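NalD (Pseudomonas aeruginosa PAO1, PDB 5DAJ) represses transcription of the MexAB-OprM multidrug efflux pump as a secondary, TetR-family regulator, probably by binding DNA, and responds to novobiocin, which induces expression of the pump. Local coordinates at residues A[86-91]-A[196-201]; A[91-96]-A[188-193]; A[174-177]-A[182-185]. All blocks are in the same frame, centred on the assembly; numbering follows the deposited sequence.

Interaction 1: A[86-91]-A[196-201]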
loop_
_atom_site.group_PDB
_atom_site.type_symbol
_atom_site.label_atom_id
_atom_site.label_comp_id
_atom_site.label_asym_id
_atom_site.label_seq_id
_atom_site.Cartn_x
_atom_site.Cartn_y
_atom_site.Cartn_z
ATOM N N ARG A 86 20.375 13.617 5.928
ATOM C CA ARG A 86 19.860 14.568 4.935
ATOM C C ARG A 86 19.740 13.911 3.559
ATOM O O ARG A 86 18.763 14.121 2.836
ATOM C CB ARG A 86 20.801 15.777 4.806
ATOM C CG ARG A 86 20.304 16.901 3.882
ATOM C CD ARG A 86 18.938 17.437 4.277
ATOM N NE ARG A 86 18.498 18.507 3.380
ATOM C CZ ARG A 86 17.511 19.369 3.630
ATOM N NH1 ARG A 86 16.826 19.328 4.779
ATOM N NH2 ARG A 86 17.207 20.294 2.724
ATOM N N SER A 87 20.760 13.147 3.181
ATOM C CA SER A 87 20.741 12.402 1.911
ATOM C C SER A 87 19.534 11.468 1.841
ATOM O O SER A 87 18.900 11.325 0.784
ATOM C CB SER A 87 22.026 11.588 1.723
ATOM O OG SER A 87 23.178 12.417 1.771
ATOM N N LEU A 88 19.237 10.830 2.970
ATOM C CA LEU A 88 18.078 9.934 3.075
ATOM C C LEU A 88 16.768 10.696 2.853
ATOM O O LEU A 88 15.902 10.236 2.096
ATOM C CB LEU A 88 18.050 9.226 4.431
ATOM C CG LEU A 88 16.827 8.344 4.692
ATOM C CD1 LEU A 88 16.707 7.235 3.654
ATOM C CD2 LEU A 88 16.886 7.763 6.089
ATOM N N TYR A 89 16.640 11.848 3.514
ATOM C CA TYR A 89 15.492 12.742 3.303
ATOM C C TYR A 89 15.368 13.145 1.828
ATOM O O TYR A 89 14.302 13.002 1.226
ATOM C CB TYR A 89 15.593 13.993 4.176
ATOM C CG TYR A 89 14.582 15.056 3.832
ATOM C CD1 TYR A 89 13.282 14.978 4.304
ATOM C CD2 TYR A 89 14.925 16.144 3.028
ATOM C CE1 TYR A 89 12.348 15.949 3.988
ATOM C CE2 TYR A 89 13.997 17.123 2.704
ATOM C CZ TYR A 89 12.709 17.020 3.192
ATOM O OH TYR A 89 11.791 17.984 2.862
ATOM N N ASP A 90 16.476 13.622 1.262
ATOM C CA ASP A 90 16.547 13.991 -0.165
ATOM C C ASP A 90 16.108 12.853 -1.077
ATOM O O ASP A 90 15.301 13.044 -1.989
ATOM C CB ASP A 90 17.970 14.414 -0.563
ATOM C CG ASP A 90 18.363 15.787 -0.029
ATOM O OD1 ASP A 90 17.486 16.573 0.380
ATOM O OD2 ASP A 90 19.569 16.096 -0.035
ATOM N N LEU A 91 16.631 11.662 -0.814
ATOM C CA LEU A 91 16.261 10.470 -1.588
ATOM C C LEU A 91 14.754 10.185 -1.545
ATOM O O LEU A 91 14.137 9.894 -2.579
ATOM C CB LEU A 91 17.025 9.244 -1.090
ATOM C CG LEU A 91 16.679 7.921 -1.791
ATOM C CD1 LEU A 91 17.215 7.886 -3.217
ATOM C CD2 LEU A 91 17.211 6.741 -1.002
ATOM N N PRO A 196 7.066 15.822 9.073
ATOM C CA PRO A 196 6.791 15.368 10.442
ATOM C C PRO A 196 7.486 14.062 10.812
ATOM O O PRO A 196 7.956 13.919 11.935
ATOM C CB PRO A 196 5.271 15.189 10.458
ATOM C CG PRO A 196 4.888 15.006 9.034
ATOM C CD PRO A 196 5.836 15.862 8.263
HETATM N N MSE A 197 7.573 13.130 9.869
HETATM C CA MSE A 197 8.249 11.851 10.128
HETATM C C MSE A 197 9.675 12.108 10.534
HETATM O O MSE A 197 10.136 11.595 11.556
HETATM C CB MSE A 197 8.197 10.914 8.924
HETATM C CG MSE A 197 8.980 9.607 9.101
HETATM SE SE MSE A 197 8.352 8.581 10.673
HETATM C CE MSE A 197 6.712 7.829 9.880
ATOM N N PHE A 198 10.383 12.907 9.744
ATOM C CA PHE A 198 11.790 13.220 10.045
ATOM C C PHE A 198 11.972 14.071 11.298
ATOM O O PHE A 198 12.917 13.849 12.061
ATOM C CB PHE A 198 12.478 13.877 8.860
ATOM C CG PHE A 198 12.878 12.901 7.805
ATOM C CD1 PHE A 198 11.973 12.513 6.826
ATOM C CD2 PHE A 198 14.142 12.328 7.814
ATOM C CE1 PHE A 198 12.333 11.597 5.855
ATOM C CE2 PHE A 198 14.506 11.420 6.839
ATOM C CZ PHE A 198 13.601 11.053 5.860
ATOM N N ARG A 199 11.034 14.980 11.547
ATOM C CA ARG A 199 11.080 15.799 12.749
ATOM C C ARG A 199 10.829 14.907 13.968
ATOM O O ARG A 199 11.423 15.107 15.027
ATOM C CB ARG A 199 10.034 16.913 12.682
ATOM C CG ARG A 199 10.213 17.997 13.731
ATOM C CD ARG A 199 8.980 18.880 13.829
ATOM N NE ARG A 199 8.801 19.704 12.638
ATOM C CZ ARG A 199 8.988 21.020 12.605
ATOM N NH1 ARG A 199 9.363 21.666 13.701
ATOM N NH2 ARG A 199 8.803 21.690 11.475
ATOM N N GLY A 200 9.948 13.919 13.806
ATOM C CA GLY A 200 9.616 12.975 14.879
ATOM C C GLY A 200 10.693 11.960 15.213
ATOM O O GLY A 200 10.764 11.459 16.336
ATOM N N LEU A 201 11.515 11.623 14.226
ATOM C CA LEU A 201 12.621 10.672 14.415
ATOM C C LEU A 201 13.876 11.332 14.975
ATOM O O LEU A 201 14.546 10.755 15.831
ATOM C CB LEU A 201 12.976 9.979 13.098
ATOM C CG LEU A 201 11.944 9.009 12.516
ATOM C CD1 LEU A 201 12.338 8.616 11.099
ATOM C CD2 LEU A 201 11.791 7.769 13.375
#
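One face of the Phe198 ring is taken by Tyr89, and the ring's edge, close to its plane, by CG of Leu88. The tyrosine arrives edge first: its ring plane stands at 90° to that of Phe198, with 5.3 Å between the two centroids, which makes the pair a T-shaped (edge-to-face) contact with Tyr89 as the edge. CD1 of Tyr89 leads, 3.8 Å from CD1 of Phe198 and nearer the rim of that ring than its middle. Beside it, CB of Tyr89 makes a CH-pi contact over the same ring, 4.1 Å from the Phe198 centroid. The backbone comes closer still, with CA of Tyr89 3.6 Å from CZ of Phe198. With CG of Phe198 turned opposite its own carbonyl carbon (chi1 -79°), the ring reaches across to the neighbouring helix and ends against the Tyr89 main chain.

The two helices, 84-101 and 186-201, belong to the all-helical C-terminal domain of a TetR-family repressor, the part that in this family carries ligand binding and dimerisation. Here the side chains meet through apolar groups, with no polar bond between the two segments, and all three touching residues are buried. Leu88 adds a looser apolar contact, its CG 4.4 Å from CZ of Phe198, and turns its side chain also to Leu166 of helix 159-179 and to helix 123-145. Trp205, near the chain end, joins the aromatic group: its ring meets that of Phe198 at a shallow angle and that of Tyr89 edge-to-face. On the same turns of helix 186-201, Pro196, Met197 (a selenomethionine) and Leu201 pack on the second subunit.

Interaction 2: A[91-96]-A[188-193]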
loop_
_atom_site.group_PDB
_atom_site.type_symbol
_atom_site.label_atom_id
_atom_site.label_comp_id
_atom_site.label_asym_id
_atom_site.label_seq_id
_atom_site.Cartn_x
_atom_site.Cartn_y
_atom_site.Cartn_z
ATOM N N LEU A 91 16.631 11.662 -0.814
ATOM C CA LEU A 91 16.261 10.470 -1.588
ATOM C C LEU A 91 14.754 10.185 -1.545
ATOM O O LEU A 91 14.137 9.894 -2.579
ATOM C CB LEU A 91 17.025 9.244 -1.090
ATOM C CG LEU A 91 16.679 7.921 -1.791
ATOM C CD1 LEU A 91 17.215 7.886 -3.217
ATOM C CD2 LEU A 91 17.211 6.741 -1.002
ATOM N N CYS A 92 14.184 10.241 -0.346
ATOM C CA CYS A 92 12.750 10.015 -0.148
ATOM C C CYS A 92 11.920 11.086 -0.849
ATOM O O CYS A 92 10.924 10.775 -1.522
ATOM C CB CYS A 92 12.401 10.011 1.336
ATOM S SG CYS A 92 13.109 8.630 2.249
ATOM N N LEU A 93 12.350 12.333 -0.694
ATOM C CA LEU A 93 11.702 13.468 -1.348
ATOM C C LEU A 93 11.645 13.290 -2.869
ATOM O O LEU A 93 10.602 13.478 -3.486
ATOM C CB LEU A 93 12.433 14.772 -1.012
ATOM C CG LEU A 93 11.886 16.055 -1.642
ATOM C CD1 LEU A 93 10.472 16.329 -1.165
ATOM C CD2 LEU A 93 12.787 17.235 -1.311
ATOM N N GLU A 94 12.777 12.915 -3.453
ATOM C CA GLU A 94 12.872 12.685 -4.902
ATOM C C GLU A 94 12.013 11.515 -5.374
ATOM O O GLU A 94 11.394 11.573 -6.448
ATOM C CB GLU A 94 14.319 12.442 -5.312
ATOM C CG GLU A 94 15.208 13.668 -5.158
ATOM C CD GLU A 94 16.662 13.389 -5.483
ATOM O OE1 GLU A 94 16.955 12.312 -6.053
ATOM O OE2 GLU A 94 17.511 14.260 -5.178
ATOM N N ALA A 95 11.988 10.454 -4.576
ATOM C CA ALA A 95 11.142 9.290 -4.871
ATOM C C ALA A 95 9.675 9.714 -5.001
ATOM O O ALA A 95 9.008 9.373 -5.987
ATOM C CB ALA A 95 11.290 8.231 -3.787
ATOM N N VAL A 96 9.192 10.465 -4.009
ATOM C CA VAL A 96 7.806 10.947 -4.007
ATOM C C VAL A 96 7.573 11.875 -5.202
ATOM O O VAL A 96 6.588 11.733 -5.923
ATOM C CB VAL A 96 7.431 11.663 -2.689
ATOM C CG1 VAL A 96 6.072 12.355 -2.788
ATOM C CG2 VAL A 96 7.409 10.672 -1.539
ATOM N N THR A 188 4.870 19.825 -4.864
ATOM C CA THR A 188 4.882 20.870 -3.827
ATOM C C THR A 188 4.507 20.415 -2.408
ATOM O O THR A 188 4.801 21.129 -1.450
ATOM C CB THR A 188 3.954 22.050 -4.202
ATOM O OG1 THR A 188 2.601 21.593 -4.333
ATOM C CG2 THR A 188 4.407 22.695 -5.500
ATOM N N ASP A 189 3.859 19.258 -2.274
ATOM C CA ASP A 189 3.472 18.724 -0.948
ATOM C C ASP A 189 4.437 17.704 -0.349
ATOM O O ASP A 189 4.406 17.473 0.856
ATOM C CB ASP A 189 2.088 18.082 -0.990
ATOM C CG ASP A 189 0.983 19.072 -1.289
ATOM O OD1 ASP A 189 1.053 20.238 -0.843
ATOM O OD2 ASP A 189 0.030 18.674 -1.983
ATOM N N ALA A 190 5.284 17.097 -1.173
ATOM C CA ALA A 190 6.228 16.062 -0.706
ATOM C C ALA A 190 7.027 16.476 0.528
ATOM O O ALA A 190 7.120 15.718 1.488
ATOM C CB ALA A 190 7.177 15.669 -1.820
ATOM N N GLU A 191 7.614 17.666 0.482
ATOM C CA GLU A 191 8.376 18.231 1.621
ATOM C C GLU A 191 7.604 18.151 2.928
ATOM O O GLU A 191 8.129 17.702 3.951
ATOM C CB GLU A 191 8.691 19.709 1.402
ATOM C CG GLU A 191 9.693 20.013 0.306
ATOM C CD GLU A 191 9.772 21.497 -0.008
ATOM O OE1 GLU A 191 9.456 22.329 0.877
ATOM O OE2 GLU A 191 10.151 21.832 -1.149
ATOM N N HIS A 192 6.362 18.614 2.875
ATOM C CA HIS A 192 5.514 18.750 4.068
ATOM C C HIS A 192 4.926 17.427 4.547
ATOM O O HIS A 192 4.654 17.258 5.732
ATOM C CB HIS A 192 4.388 19.740 3.795
ATOM C CG HIS A 192 4.869 21.106 3.433
ATOM N ND1 HIS A 192 5.414 21.972 4.358
ATOM C CD2 HIS A 192 4.897 21.755 2.244
ATOM C CE1 HIS A 192 5.746 23.099 3.756
ATOM N NE2 HIS A 192 5.445 22.993 2.473
ATOM N N LEU A 193 4.739 16.497 3.616
ATOM C CA LEU A 193 4.272 15.145 3.947
ATOM C C LEU A 193 5.334 14.334 4.688
ATOM O O LEU A 193 5.014 13.539 5.580
ATOM C CB LEU A 193 3.840 14.411 2.680
ATOM C CG LEU A 193 2.590 15.003 2.026
ATOM C CD1 LEU A 193 2.494 14.593 0.561
ATOM C CD2 LEU A 193 1.334 14.594 2.782
#
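Leu93 meets Ala190 and Glu191 through the far end of its side chain. Its CB leaves the helix obliquely to segment 188-193, and the torsions correct the course: CG lies opposite the backbone N (chi1 179°), and the second torsion then swings one branch, CD1, across to the partner helix. That methyl does the touching. It rests 3.4 Å from CB of Ala190, the point where the backbones also come nearest, with 6.1 Å between CA of Leu93 and CA of Ala190. The same CD1 lies 3.6 Å from the backbone N of Glu191 and 4.0 Å from CG of Glu191. The glutamate begins by pointing away from helix 84-101, and its aliphatic part borders the leucine methyl while the chain runs on extended beyond CG.

A second side chain also rests on Ala190. Val96, one turn along from Leu93, sends CG1 to within 3.6 Å of CB of Ala190, so that the small alanine methyl touches one branched side chain from each turn. The side chains meet through carbon, with no polar bond between the two segments, and the contact runs from buried, at Ala190 and Val96, to solvent-exposed, at Glu191.

The short helical segments approach to 9.2 Å between axes, and their N-to-C directions make an angle of 140°, a roughly antiparallel crossing in the C-terminal domain. Helix 159-179 packs along the flank of this pair, taking Cys92 on Leu166 and Ile170 and Val96 on Leu173, while on helix 186-201 Asp189 forms a salt bridge with Arg160 of the second subunit.

Interaction 3: A[174-177]-A[182-185]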
loop_
_atom_site.group_PDB
_atom_site.type_symbol
_atom_site.label_atom_id
_atom_site.label_comp_id
_atom_site.label_asym_id
_atom_site.label_seq_id
_atom_site.Cartn_x
_atom_site.Cartn_y
_atom_site.Cartn_z
ATOM N N PHE A 174 2.939 6.600 -1.828
ATOM C CA PHE A 174 2.868 6.006 -3.173
ATOM C C PHE A 174 1.509 5.357 -3.390
ATOM O O PHE A 174 0.835 5.618 -4.379
ATOM C CB PHE A 174 3.964 4.956 -3.381
ATOM C CG PHE A 174 5.278 5.524 -3.839
ATOM C CD1 PHE A 174 5.887 6.545 -3.141
ATOM C CD2 PHE A 174 5.921 5.008 -4.962
ATOM C CE1 PHE A 174 7.101 7.061 -3.565
ATOM C CE2 PHE A 174 7.137 5.514 -5.395
ATOM C CZ PHE A 174 7.731 6.543 -4.689
ATOM N N ASN A 175 1.101 4.546 -2.429
ATOM C CA ASN A 175 -0.152 3.804 -2.521
ATOM C C ASN A 175 -1.370 4.726 -2.596
ATOM O O ASN A 175 -2.215 4.578 -3.479
ATOM C CB ASN A 175 -0.314 2.857 -1.332
ATOM C CG ASN A 175 -1.024 1.587 -1.704
ATOM O OD1 ASN A 175 -2.252 1.517 -1.652
ATOM N ND2 ASN A 175 -0.260 0.572 -2.090
ATOM N N ASP A 176 -1.441 5.668 -1.653
ATOM C CA ASP A 176 -2.527 6.660 -1.603
ATOM C C ASP A 176 -2.609 7.448 -2.898
ATOM O O ASP A 176 -3.679 7.554 -3.498
ATOM C CB ASP A 176 -2.366 7.639 -0.423
ATOM C CG ASP A 176 -3.245 7.298 0.776
ATOM O OD1 ASP A 176 -4.212 6.529 0.642
ATOM O OD2 ASP A 176 -2.973 7.825 1.875
ATOM N N TRP A 177 -1.480 8.006 -3.324
ATOM C CA TRP A 177 -1.472 8.906 -4.480
ATOM C C TRP A 177 -1.831 8.191 -5.773
ATOM O O TRP A 177 -2.601 8.708 -6.573
ATOM C CB TRP A 177 -0.133 9.613 -4.665
ATOM C CG TRP A 177 -0.250 10.698 -5.677
ATOM C CD1 TRP A 177 -0.762 11.942 -5.472
ATOM C CD2 TRP A 177 0.100 10.628 -7.054
ATOM N NE1 TRP A 177 -0.737 12.659 -6.636
ATOM C CE2 TRP A 177 -0.213 11.876 -7.626
ATOM C CE3 TRP A 177 0.655 9.638 -7.864
ATOM C CZ2 TRP A 177 0.013 12.164 -8.976
ATOM C CZ3 TRP A 177 0.880 9.923 -9.210
ATOM C CH2 TRP A 177 0.559 11.177 -9.750
ATOM N N ARG A 182 -5.775 12.980 -6.679
ATOM C CA ARG A 182 -6.323 14.242 -6.155
ATOM C C ARG A 182 -5.876 14.546 -4.717
ATOM O O ARG A 182 -5.977 15.690 -4.274
ATOM C CB ARG A 182 -7.855 14.221 -6.162
ATOM C CG ARG A 182 -8.542 13.917 -7.489
ATOM C CD ARG A 182 -10.026 13.647 -7.231
ATOM N NE ARG A 182 -10.265 12.337 -6.614
ATOM C CZ ARG A 182 -11.275 12.026 -5.793
ATOM N NH1 ARG A 182 -12.178 12.928 -5.429
ATOM N NH2 ARG A 182 -11.372 10.791 -5.307
ATOM N N LEU A 183 -5.405 13.529 -3.995
ATOM C CA LEU A 183 -5.079 13.664 -2.560
ATOM C C LEU A 183 -4.037 14.713 -2.278
ATOM O O LEU A 183 -4.183 15.499 -1.338
ATOM C CB LEU A 183 -4.599 12.338 -1.962
ATOM C CG LEU A 183 -5.688 11.364 -1.525
ATOM C CD1 LEU A 183 -5.032 10.063 -1.085
ATOM C CD2 LEU A 183 -6.543 11.929 -0.405
ATOM N N PHE A 184 -2.984 14.719 -3.081
ATOM C CA PHE A 184 -1.944 15.722 -2.936
ATOM C C PHE A 184 -1.124 15.891 -4.204
ATOM O O PHE A 184 -1.256 15.132 -5.154
ATOM C CB PHE A 184 -1.033 15.415 -1.727
ATOM C CG PHE A 184 -0.261 14.133 -1.835
ATOM C CD1 PHE A 184 0.947 14.083 -2.526
ATOM C CD2 PHE A 184 -0.713 12.987 -1.216
ATOM C CE1 PHE A 184 1.672 12.900 -2.620
ATOM C CE2 PHE A 184 0.002 11.801 -1.310
ATOM C CZ PHE A 184 1.198 11.756 -2.009
ATOM N N ASP A 185 -0.291 16.926 -4.188
ATOM C CA ASP A 185 0.623 17.237 -5.277
ATOM C C ASP A 185 2.033 16.755 -4.918
ATOM O O ASP A 185 2.692 17.357 -4.063
ATOM C CB ASP A 185 0.627 18.743 -5.524
ATOM C CG ASP A 185 1.626 19.153 -6.575
ATOM O OD1 ASP A 185 1.746 18.447 -7.604
ATOM O OD2 ASP A 185 2.297 20.194 -6.384
#
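The turn that joins helix 159-179 to helix 186-201, the last two helices of the TetR-type C-terminal domain, folds back against the end of the first of them. Phe184, in the turn, lies against Trp177 of the helix. The ring planes of the two meet at 44°, neither stacked nor edge-on, and the centroid of the five-membered ring of Trp177 is 4.8 Å from that of Phe184. CD1 of Trp177 stands over the centre of one Phe184 face, while CB of Trp177 touches CZ of Phe184 at 3.7 Å. CG of Phe184 sits between its backbone N and carbonyl carbon (chi1 63°), which brings the ring back toward the helix even though CB sets out obliquely to it.

Leu183, just before Phe184, sets its CD1 3.7 Å from CB of Asp176. The carboxylate of Asp176 has its polar partners elsewhere: OD1 forms a salt bridge with Arg179, and OD2 a hydrogen bond with ND1 of His167 of the second subunit. Arg164 of the second subunit hydrogen-bonds through NE to the carbonyl oxygen of Leu183. Asp185, at the N-cap of helix 186-201, ends the turn.

The carbonyl oxygen of Phe184 lies at the edge of the indole, near its plane, and takes a weak hydrogen bond from NE1 of Trp177, 2.9 Å long and bent to 127° at the hydrogen.

How the interactions relate
Interactions 1 and 2 hold the same pair of helices, 84-101 and 186-201, at neighbouring levels and share Leu91, whereas interaction 3 closes the turn leading into the second of them. Interactions 1 and 3 are buried; interaction 2 reaches the surface at one margin. Chemistry follows place: aromatic at the first, aliphatic at the second, and mixed at the third, where a main-chain carbonyl adds a weak polar bond. Interaction 2 is the bridge, its Leu193 packing on Phe184 of interaction 3 and its Glu191 on Tyr89 of interaction 1, while interactions 1 and 3 do not touch. All three also reach the second subunit.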